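Local coordinates for uncharacterized conserved protein YndB, AHSA1/START domain (Micromonospora chersina, PDB 6V04) that is of unknown function but, as a START/Bet v1-like protein encoded in the dynemicin biosynthetic locus, probably takes part in making that natural product, at residues G153-W162 with L270-R278; G180-V188 with R196-L204. All blocks are in the same frame, centred on the assembly; numbering follows the deposited sequence. Where two conformers were deposited one is given.

Interaction 1: G153-W162 with L270-R278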
loop_
_atom_site.group_PDB
_atom_site.type_symbol
_atom_site.label_atom_id
_atom_site.label_comp_id
_atom_site.label_asym_id
_atom_site.label_seq_id
_atom_site.Cartn_x
_atom_site.Cartn_y
_atom_site.Cartn_z
ATOM N N GLY A 153 3.858 -2.049 3.477
ATOM C CA GLY A 153 3.850 -0.653 3.841
ATOM C C GLY A 153 5.260 -0.258 4.199
ATOM O O GLY A 153 6.131 -1.111 4.409
ATOM N N SER A 154 5.475 1.051 4.281
ATOM C CA SER A 154 6.772 1.555 4.691
ATOM C C SER A 154 6.627 2.917 5.348
ATOM O O SER A 154 5.634 3.629 5.160
ATOM C CB SER A 154 7.745 1.666 3.513
ATOM O OG SER A 154 7.463 2.815 2.734
ATOM N N VAL A 155 7.656 3.282 6.106
ATOM C CA VAL A 155 7.761 4.608 6.694
ATOM C C VAL A 155 9.238 4.964 6.760
ATOM O O VAL A 155 10.081 4.109 7.029
ATOM C CB VAL A 155 7.078 4.646 8.080
ATOM C CG1 VAL A 155 7.773 3.696 9.058
ATOM C CG2 VAL A 155 7.043 6.056 8.620
ATOM N N VAL A 156 9.557 6.216 6.478
ATOM C CA VAL A 156 10.937 6.676 6.554
ATOM C C VAL A 156 11.182 7.226 7.941
ATOM O O VAL A 156 10.468 8.126 8.405
ATOM C CB VAL A 156 11.239 7.729 5.479
ATOM C CG1 VAL A 156 12.665 8.261 5.658
ATOM C CG2 VAL A 156 11.069 7.111 4.106
ATOM N N LEU A 157 12.198 6.696 8.595
ATOM C CA LEU A 157 12.571 7.083 9.931
ATOM C C LEU A 157 13.833 7.931 9.889
ATOM O O LEU A 157 14.656 7.784 8.980
ATOM C CB LEU A 157 12.829 5.855 10.815
ATOM C CG LEU A 157 11.692 4.832 10.919
ATOM C CD1 LEU A 157 12.141 3.633 11.736
ATOM C CD2 LEU A 157 10.440 5.443 11.506
ATOM N N PRO A 158 14.025 8.820 10.861
ATOM C CA PRO A 158 15.303 9.526 10.960
ATOM C C PRO A 158 16.452 8.560 11.207
ATOM O O PRO A 158 16.272 7.442 11.703
ATOM C CB PRO A 158 15.104 10.472 12.153
ATOM C CG PRO A 158 13.975 9.887 12.933
ATOM C CD PRO A 158 13.084 9.197 11.931
ATOM N N ASN A 159 17.646 9.009 10.821
ATOM C CA ASN A 159 18.895 8.287 11.066
ATOM C C ASN A 159 19.411 8.568 12.482
ATOM O O ASN A 159 20.524 9.046 12.688
ATOM C CB ASN A 159 19.938 8.687 10.028
ATOM C CG ASN A 159 19.639 8.142 8.642
ATOM O OD1 ASN A 159 19.132 7.033 8.494
ATOM N ND2 ASN A 159 19.963 8.921 7.619
ATOM N N GLY A 160 18.575 8.257 13.473
ATOM C CA GLY A 160 18.877 8.547 14.856
ATOM C C GLY A 160 19.343 7.327 15.631
ATOM O O GLY A 160 19.643 6.269 15.074
ATOM N N SER A 161 19.389 7.489 16.957
ATOM C CA SER A 161 19.906 6.446 17.839
ATOM C C SER A 161 18.931 5.283 18.024
ATOM O O SER A 161 19.371 4.145 18.219
ATOM C CB SER A 161 20.251 7.040 19.205
ATOM O OG SER A 161 19.095 7.565 19.837
ATOM N N TRP A 162 17.623 5.530 18.003
ATOM C CA TRP A 162 16.659 4.445 18.132
ATOM C C TRP A 162 16.527 3.741 16.794
ATOM O O TRP A 162 16.381 4.395 15.756
ATOM C CB TRP A 162 15.289 4.970 18.579
ATOM C CG TRP A 162 14.239 3.897 18.835
ATOM C CD1 TRP A 162 14.009 3.236 20.010
ATOM C CD2 TRP A 162 13.272 3.388 17.899
ATOM N NE1 TRP A 162 12.970 2.345 19.865
ATOM C CE2 TRP A 162 12.494 2.422 18.583
ATOM C CE3 TRP A 162 12.982 3.656 16.558
ATOM C CZ2 TRP A 162 11.462 1.716 17.962
ATOM C CZ3 TRP A 162 11.949 2.953 15.948
ATOM C CH2 TRP A 162 11.203 1.993 16.653
ATOM N N LEU A 270 3.527 0.983 11.995
ATOM C CA LEU A 270 4.446 1.881 11.300
ATOM C C LEU A 270 4.364 3.281 11.884
ATOM O O LEU A 270 5.387 3.957 12.045
ATOM C CB LEU A 270 4.129 1.887 9.805
ATOM C CG LEU A 270 4.413 0.570 9.073
ATOM C CD1 LEU A 270 3.863 0.615 7.674
ATOM C CD2 LEU A 270 5.909 0.218 9.049
ATOM N N SER A 271 3.151 3.750 12.191
ATOM C CA SER A 271 3.011 5.068 12.803
ATOM C C SER A 271 3.707 5.115 14.151
ATOM O O SER A 271 4.387 6.097 14.478
ATOM C CB SER A 271 1.534 5.424 12.963
ATOM O OG SER A 271 0.911 5.574 11.705
ATOM N N LEU A 272 3.551 4.061 14.948
ATOM C CA LEU A 272 4.167 4.040 16.267
ATOM C C LEU A 272 5.683 4.017 16.157
ATOM O O LEU A 272 6.379 4.689 16.927
ATOM C CB LEU A 272 3.641 2.835 17.044
ATOM C CG LEU A 272 4.110 2.658 18.481
ATOM C CD1 LEU A 272 3.870 3.926 19.295
ATOM C CD2 LEU A 272 3.377 1.476 19.080
ATOM N N ALA A 273 6.218 3.262 15.198
ATOM C CA ALA A 273 7.661 3.286 14.982
ATOM C C ALA A 273 8.142 4.697 14.674
ATOM O O ALA A 273 9.200 5.117 15.160
ATOM C CB ALA A 273 8.055 2.334 13.855
ATOM N N GLU A 274 7.383 5.440 13.865
ATOM C CA GLU A 274 7.766 6.817 13.555
ATOM C C GLU A 274 7.797 7.666 14.820
ATOM O O GLU A 274 8.700 8.496 15.000
ATOM C CB GLU A 274 6.800 7.405 12.527
ATOM C CG GLU A 274 7.045 8.876 12.165
ATOM C CD GLU A 274 6.193 9.334 10.997
ATOM O OE1 GLU A 274 5.049 8.849 10.868
ATOM O OE2 GLU A 274 6.669 10.175 10.206
ATOM N N GLU A 275 6.817 7.475 15.703
ATOM C CA GLU A 275 6.793 8.212 16.961
ATOM C C GLU A 275 7.979 7.835 17.840
ATOM O O GLU A 275 8.612 8.711 18.443
ATOM C CB GLU A 275 5.479 7.951 17.694
ATOM C CG GLU A 275 4.300 8.735 17.130
ATOM C CD GLU A 275 2.957 8.234 17.630
ATOM O OE1 GLU A 275 1.930 8.539 16.986
ATOM O OE2 GLU A 275 2.928 7.532 18.663
ATOM N N CYS A 276 8.291 6.540 17.925
ATOM C CA CYS A 276 9.440 6.109 18.717
ATOM C C CYS A 276 10.730 6.716 18.192
ATOM O O CYS A 276 11.601 7.115 18.975
ATOM C CB CYS A 276 9.560 4.593 18.704
ATOM S SG CYS A 276 8.251 3.756 19.591
ATOM N N ALA A 277 10.877 6.782 16.870
ATOM C CA ALA A 277 12.116 7.278 16.285
ATOM C C ALA A 277 12.270 8.782 16.444
ATOM O O ALA A 277 13.382 9.295 16.286
ATOM C CB ALA A 277 12.180 6.885 14.811
ATOM N N ARG A 278 11.191 9.495 16.752
ATOM C CA ARG A 278 11.279 10.924 17.031
ATOM C C ARG A 278 12.020 11.162 18.343
ATOM O O ARG A 278 11.549 10.768 19.411
ATOM C CB ARG A 278 9.887 11.557 17.096
ATOM C CG ARG A 278 9.481 12.287 15.826
ATOM C CD ARG A 278 8.207 13.102 16.013
ATOM N NE ARG A 278 7.044 12.452 15.408
ATOM C CZ ARG A 278 5.995 11.974 16.075
ATOM N NH1 ARG A 278 5.918 12.066 17.398
ATOM N NH2 ARG A 278 5.003 11.404 15.404
HETATM O O HOH W 1 8.267 9.806 7.978
#
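Trp162 lays its indole over Cys276 near the end of the helix: Cys276 CB stands 3.6 Å from the centroid of the six-membered ring, close to its normal, a CH-pi contact, while SG lies oblique to the ring. With CG of Trp162 anti to the backbone N (chi1 -176°), the ring reaches back along the helix, toward Ala273, and its CE3 comes 3.8 Å from Ala277 CB. Asp172 accepts a hydrogen bond from Trp162 NE1, which probably limits rotation of the indole. The same Ala277 methyl meets the Pro158 ring, at 3.8 Å from CD, and Leu157, whose CD2 lies 3.6 Å from Glu274 CA. Farther back, the Val155 and Leu270 side chains pass alongside one another, pointing opposite ways, Val155 CG1 3.9 Å from Leu270 CD2, and Val155 CG2 rests against the Glu274 chain. No direct hydrogen bond crosses; a water bridges Val156 O and Glu274 OE2, 2.8 Å from each. Strand 153-157 and helix 270-277 run nearly parallel, 8° apart, with their axes 8.6 Å from each other. The edge strand of an antiparallel seven-stranded sheet, packed along the long C-terminal helix, is characteristic of the helix-grip (Bet v1-like) fold.

Interaction 2: G180-V188 with R196-L204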
loop_
_atom_site.group_PDB
_atom_site.type_symbol
_atom_site.label_atom_id
_atom_site.label_comp_id
_atom_site.label_asym_id
_atom_site.label_seq_id
_atom_site.Cartn_x
_atom_site.Cartn_y
_atom_site.Cartn_z
ATOM N N GLY A 180 6.662 -17.005 27.564
ATOM C CA GLY A 180 7.760 -17.698 28.205
ATOM C C GLY A 180 9.051 -16.912 28.084
ATOM O O GLY A 180 9.437 -16.191 29.009
ATOM N N ALA A 181 9.724 -17.041 26.940
ATOM C CA ALA A 181 10.935 -16.268 26.670
ATOM C C ALA A 181 11.088 -16.172 25.157
ATOM O O ALA A 181 11.465 -17.155 24.511
ATOM C CB ALA A 181 12.155 -16.915 27.312
ATOM N N GLY A 182 10.804 -14.995 24.606
ATOM C CA GLY A 182 10.747 -14.804 23.177
ATOM C C GLY A 182 9.326 -14.502 22.735
ATOM O O GLY A 182 8.366 -15.071 23.264
ATOM N N PRO A 183 9.153 -13.599 21.771
ATOM C CA PRO A 183 7.794 -13.253 21.329
ATOM C C PRO A 183 6.997 -14.484 20.919
ATOM O O PRO A 183 7.482 -15.343 20.175
ATOM C CB PRO A 183 8.039 -12.311 20.146
ATOM C CG PRO A 183 9.370 -11.709 20.425
ATOM C CD PRO A 183 10.173 -12.787 21.085
ATOM N N GLY A 184 5.758 -14.561 21.408
ATOM C CA GLY A 184 4.900 -15.710 21.182
ATOM C C GLY A 184 3.477 -15.362 20.783
ATOM O O GLY A 184 2.738 -16.240 20.342
ATOM N N TRP A 185 3.086 -14.093 20.925
ATOM C CA TRP A 185 1.764 -13.626 20.522
ATOM C C TRP A 185 1.856 -12.369 19.673
ATOM O O TRP A 185 2.696 -11.504 19.919
ATOM C CB TRP A 185 0.874 -13.292 21.729
ATOM C CG TRP A 185 0.717 -14.352 22.762
ATOM C CD1 TRP A 185 1.178 -14.314 24.039
ATOM C CD2 TRP A 185 0.036 -15.595 22.614
ATOM N NE1 TRP A 185 0.818 -15.457 24.706
ATOM C CE2 TRP A 185 0.124 -16.266 23.848
ATOM C CE3 TRP A 185 -0.638 -16.211 21.558
ATOM C CZ2 TRP A 185 -0.449 -17.518 24.062
ATOM C CZ3 TRP A 185 -1.207 -17.462 21.777
ATOM C CH2 TRP A 185 -1.092 -18.101 23.009
ATOM N N PHE A 186 0.950 -12.264 18.705
ATOM C CA PHE A 186 0.729 -11.075 17.892
ATOM C C PHE A 186 -0.732 -10.686 18.063
ATOM O O PHE A 186 -1.612 -11.541 17.932
ATOM C CB PHE A 186 1.058 -11.381 16.426
ATOM C CG PHE A 186 1.055 -10.188 15.518
ATOM C CD1 PHE A 186 -0.130 -9.700 14.988
ATOM C CD2 PHE A 186 2.253 -9.588 15.135
ATOM C CE1 PHE A 186 -0.147 -8.632 14.129
ATOM C CE2 PHE A 186 2.246 -8.507 14.274
ATOM C CZ PHE A 186 1.052 -8.036 13.762
ATOM N N PHE A 187 -0.995 -9.416 18.365
ATOM C CA PHE A 187 -2.339 -8.958 18.716
ATOM C C PHE A 187 -2.917 -8.017 17.670
ATOM O O PHE A 187 -2.234 -7.101 17.191
ATOM C CB PHE A 187 -2.330 -8.242 20.058
ATOM C CG PHE A 187 -1.902 -9.109 21.192
ATOM C CD1 PHE A 187 -2.761 -10.058 21.715
ATOM C CD2 PHE A 187 -0.641 -8.989 21.730
ATOM C CE1 PHE A 187 -2.372 -10.870 22.771
ATOM C CE2 PHE A 187 -0.240 -9.803 22.776
ATOM C CZ PHE A 187 -1.113 -10.736 23.304
ATOM N N VAL A 188 -4.185 -8.243 17.332
ATOM C CA VAL A 188 -4.976 -7.369 16.476
ATOM C C VAL A 188 -6.116 -6.860 17.344
ATOM O O VAL A 188 -7.091 -7.584 17.596
ATOM C CB VAL A 188 -5.500 -8.088 15.229
ATOM C CG1 VAL A 188 -6.370 -7.167 14.401
ATOM C CG2 VAL A 188 -4.325 -8.595 14.388
ATOM N N ARG A 196 -6.002 -12.514 19.588
ATOM C CA ARG A 196 -4.701 -13.081 19.932
ATOM C C ARG A 196 -4.310 -14.133 18.905
ATOM O O ARG A 196 -5.056 -15.096 18.679
ATOM C CB ARG A 196 -4.772 -13.701 21.329
ATOM C CG ARG A 196 -3.548 -14.459 21.785
ATOM C CD ARG A 196 -3.801 -15.159 23.126
ATOM N NE ARG A 196 -4.222 -14.220 24.158
ATOM C CZ ARG A 196 -3.411 -13.637 25.031
ATOM N NH1 ARG A 196 -2.099 -13.869 25.006
ATOM N NH2 ARG A 196 -3.911 -12.807 25.930
ATOM N N PHE A 197 -3.145 -13.954 18.285
ATOM C CA PHE A 197 -2.627 -14.882 17.297
ATOM C C PHE A 197 -1.281 -15.437 17.744
ATOM O O PHE A 197 -0.443 -14.703 18.281
ATOM C CB PHE A 197 -2.471 -14.187 15.937
ATOM C CG PHE A 197 -3.765 -13.704 15.371
ATOM C CD1 PHE A 197 -4.304 -12.491 15.770
ATOM C CD2 PHE A 197 -4.463 -14.472 14.460
ATOM C CE1 PHE A 197 -5.511 -12.049 15.264
ATOM C CE2 PHE A 197 -5.672 -14.041 13.953
ATOM C CZ PHE A 197 -6.199 -12.824 14.353
ATOM N N THR A 198 -1.071 -16.726 17.493
ATOM C CA THR A 198 0.203 -17.363 17.804
ATOM C C THR A 198 1.300 -16.901 16.842
ATOM O O THR A 198 1.139 -16.951 15.616
ATOM C CB THR A 198 0.066 -18.875 17.730
ATOM O OG1 THR A 198 -0.906 -19.320 18.687
ATOM C CG2 THR A 198 1.399 -19.542 18.024
ATOM N N LEU A 199 2.429 -16.499 17.405
ATOM C CA LEU A 199 3.597 -16.067 16.648
ATOM C C LEU A 199 4.637 -17.175 16.738
ATOM O O LEU A 199 4.892 -17.699 17.830
ATOM C CB LEU A 199 4.129 -14.750 17.215
ATOM C CG LEU A 199 5.221 -14.031 16.425
ATOM C CD1 LEU A 199 5.204 -12.548 16.721
ATOM C CD2 LEU A 199 6.574 -14.620 16.779
ATOM N N ARG A 200 5.215 -17.546 15.597
ATOM C CA ARG A 200 6.178 -18.636 15.508
ATOM C C ARG A 200 7.397 -18.195 14.704
ATOM O O ARG A 200 7.339 -17.259 13.902
ATOM C CB ARG A 200 5.598 -19.884 14.827
ATOM C CG ARG A 200 4.338 -20.451 15.458
ATOM C CD ARG A 200 4.587 -21.094 16.818
ATOM N NE ARG A 200 3.768 -22.292 17.002
ATOM C CZ ARG A 200 3.388 -22.782 18.180
ATOM N NH1 ARG A 200 3.737 -22.176 19.308
ATOM N NH2 ARG A 200 2.645 -23.879 18.229
ATOM N N ASP A 201 8.490 -18.934 14.886
ATOM C CA ASP A 201 9.684 -18.800 14.044
ATOM C C ASP A 201 10.245 -17.378 14.052
ATOM O O ASP A 201 10.695 -16.859 13.027
ATOM C CB ASP A 201 9.385 -19.255 12.615
ATOM C CG ASP A 201 8.989 -20.724 12.547
ATOM O OD1 ASP A 201 9.524 -21.519 13.346
ATOM O OD2 ASP A 201 8.141 -21.080 11.704
ATOM N N TRP A 202 10.266 -16.753 15.223
ATOM C CA TRP A 202 10.872 -15.428 15.355
ATOM C C TRP A 202 12.362 -15.490 15.036
ATOM O O TRP A 202 13.097 -16.267 15.653
ATOM C CB TRP A 202 10.658 -14.923 16.780
ATOM C CG TRP A 202 11.285 -13.595 17.127
ATOM C CD1 TRP A 202 12.538 -13.384 17.625
ATOM C CD2 TRP A 202 10.667 -12.307 17.034
ATOM N NE1 TRP A 202 12.745 -12.037 17.832
ATOM C CE2 TRP A 202 11.612 -11.356 17.478
ATOM C CE3 TRP A 202 9.415 -11.862 16.608
ATOM C CZ2 TRP A 202 11.328 -10.001 17.530
ATOM C CZ3 TRP A 202 9.140 -10.515 16.653
ATOM C CH2 TRP A 202 10.088 -9.598 17.105
ATOM N N GLN A 203 12.806 -14.675 14.074
ATOM C CA GLN A 203 14.218 -14.590 13.699
ATOM C C GLN A 203 14.569 -13.123 13.494
ATOM O O GLN A 203 14.140 -12.511 12.515
ATOM C CB GLN A 203 14.517 -15.395 12.433
ATOM C CG GLN A 203 14.268 -16.896 12.554
ATOM C CD GLN A 203 15.162 -17.577 13.573
ATOM O OE1 GLN A 203 16.257 -17.103 13.878
ATOM N NE2 GLN A 203 14.692 -18.701 14.108
ATOM N N LEU A 204 15.366 -12.567 14.396
ATOM C CA LEU A 204 15.755 -11.163 14.314
ATOM C C LEU A 204 17.240 -11.075 13.994
ATOM O O LEU A 204 18.070 -11.608 14.738
ATOM C CB LEU A 204 15.436 -10.434 15.618
ATOM C CG LEU A 204 15.905 -8.980 15.709
ATOM C CD1 LEU A 204 15.302 -8.144 14.593
ATOM C CD2 LEU A 204 15.542 -8.392 17.063
#
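An antiparallel beta hairpin joins strand 183-187 to strand 196-204, and its backbone ladder is short. Phe186 and Phe197 form the hydrogen-bonded pair, Phe186 N to Phe197 O at 2.8 Å and Phe197 N to Phe186 O at 2.9 Å. Leu199 N reaches Gly184 O at 3.0 Å in a nearly straight bond, although the donor stands well above the carbonyl plane. On the face bearing Phe187 and Arg196, the arginine sits in the corner formed by two aromatic rings. Its CD sits over the six-membered ring of Trp185, 3.7 Å from the centroid, and its CZ over the five-membered ring at 4.5 Å, a cation-pi contact in which guanidinium and indole planes are almost perpendicular (88°). The bend at chi3 (-57°) brings NH1 over the pyrrole part of the indole, while Phe187 turns its ring edge to the guanidinium face, CE1 lying 3.7 Å from CZ. Replacing Trp185 by an alanine removes this cation-pi partner and is likely to leave the aliphatic chain of Arg196 freer to move. At the other end, Pro183 and Trp202 are set roughly perpendicular, with Pro183 CG centred over the six-membered ring at 3.6 Å from its centroid, and Leu199 CD2 packs at 3.6 Å against Pro183 O. Gly184 and Trp185 are both opposite Ala177 of strand 176-178, a classic beta bulge. Strand 183-187 has strand 176-178 on one side and strand 196-205 on the other. Strand 209-214 flanks the hairpin beyond, where Leu199 touches Phe212. On the side of Phe186 and Phe197 runs helix 252-277: Phe186 and Val188 touch Thr265, and Phe197 meets Phe262 edge-to-face.

Interactions 1 and 2 lie on the same seven-stranded antiparallel sheet, their centres 22 Å apart and their nearest atoms about 10 Å from each other. Strand 151-157 opens the sheet at one edge, whereas strands 183-187 and 196-205 belong to its other half, next to edge strand 176-178. Along the chain the hairpin of interaction 2 falls between the two segments of interaction 1, which bring strand 151-157 and the last helix together across 107 residues. Helix 252-277 links them: its C-terminal end packs in interaction 1, and earlier turns cover Phe186 and Phe197. One helix thus spans both halves of this sheet, as in the helix-grip fold.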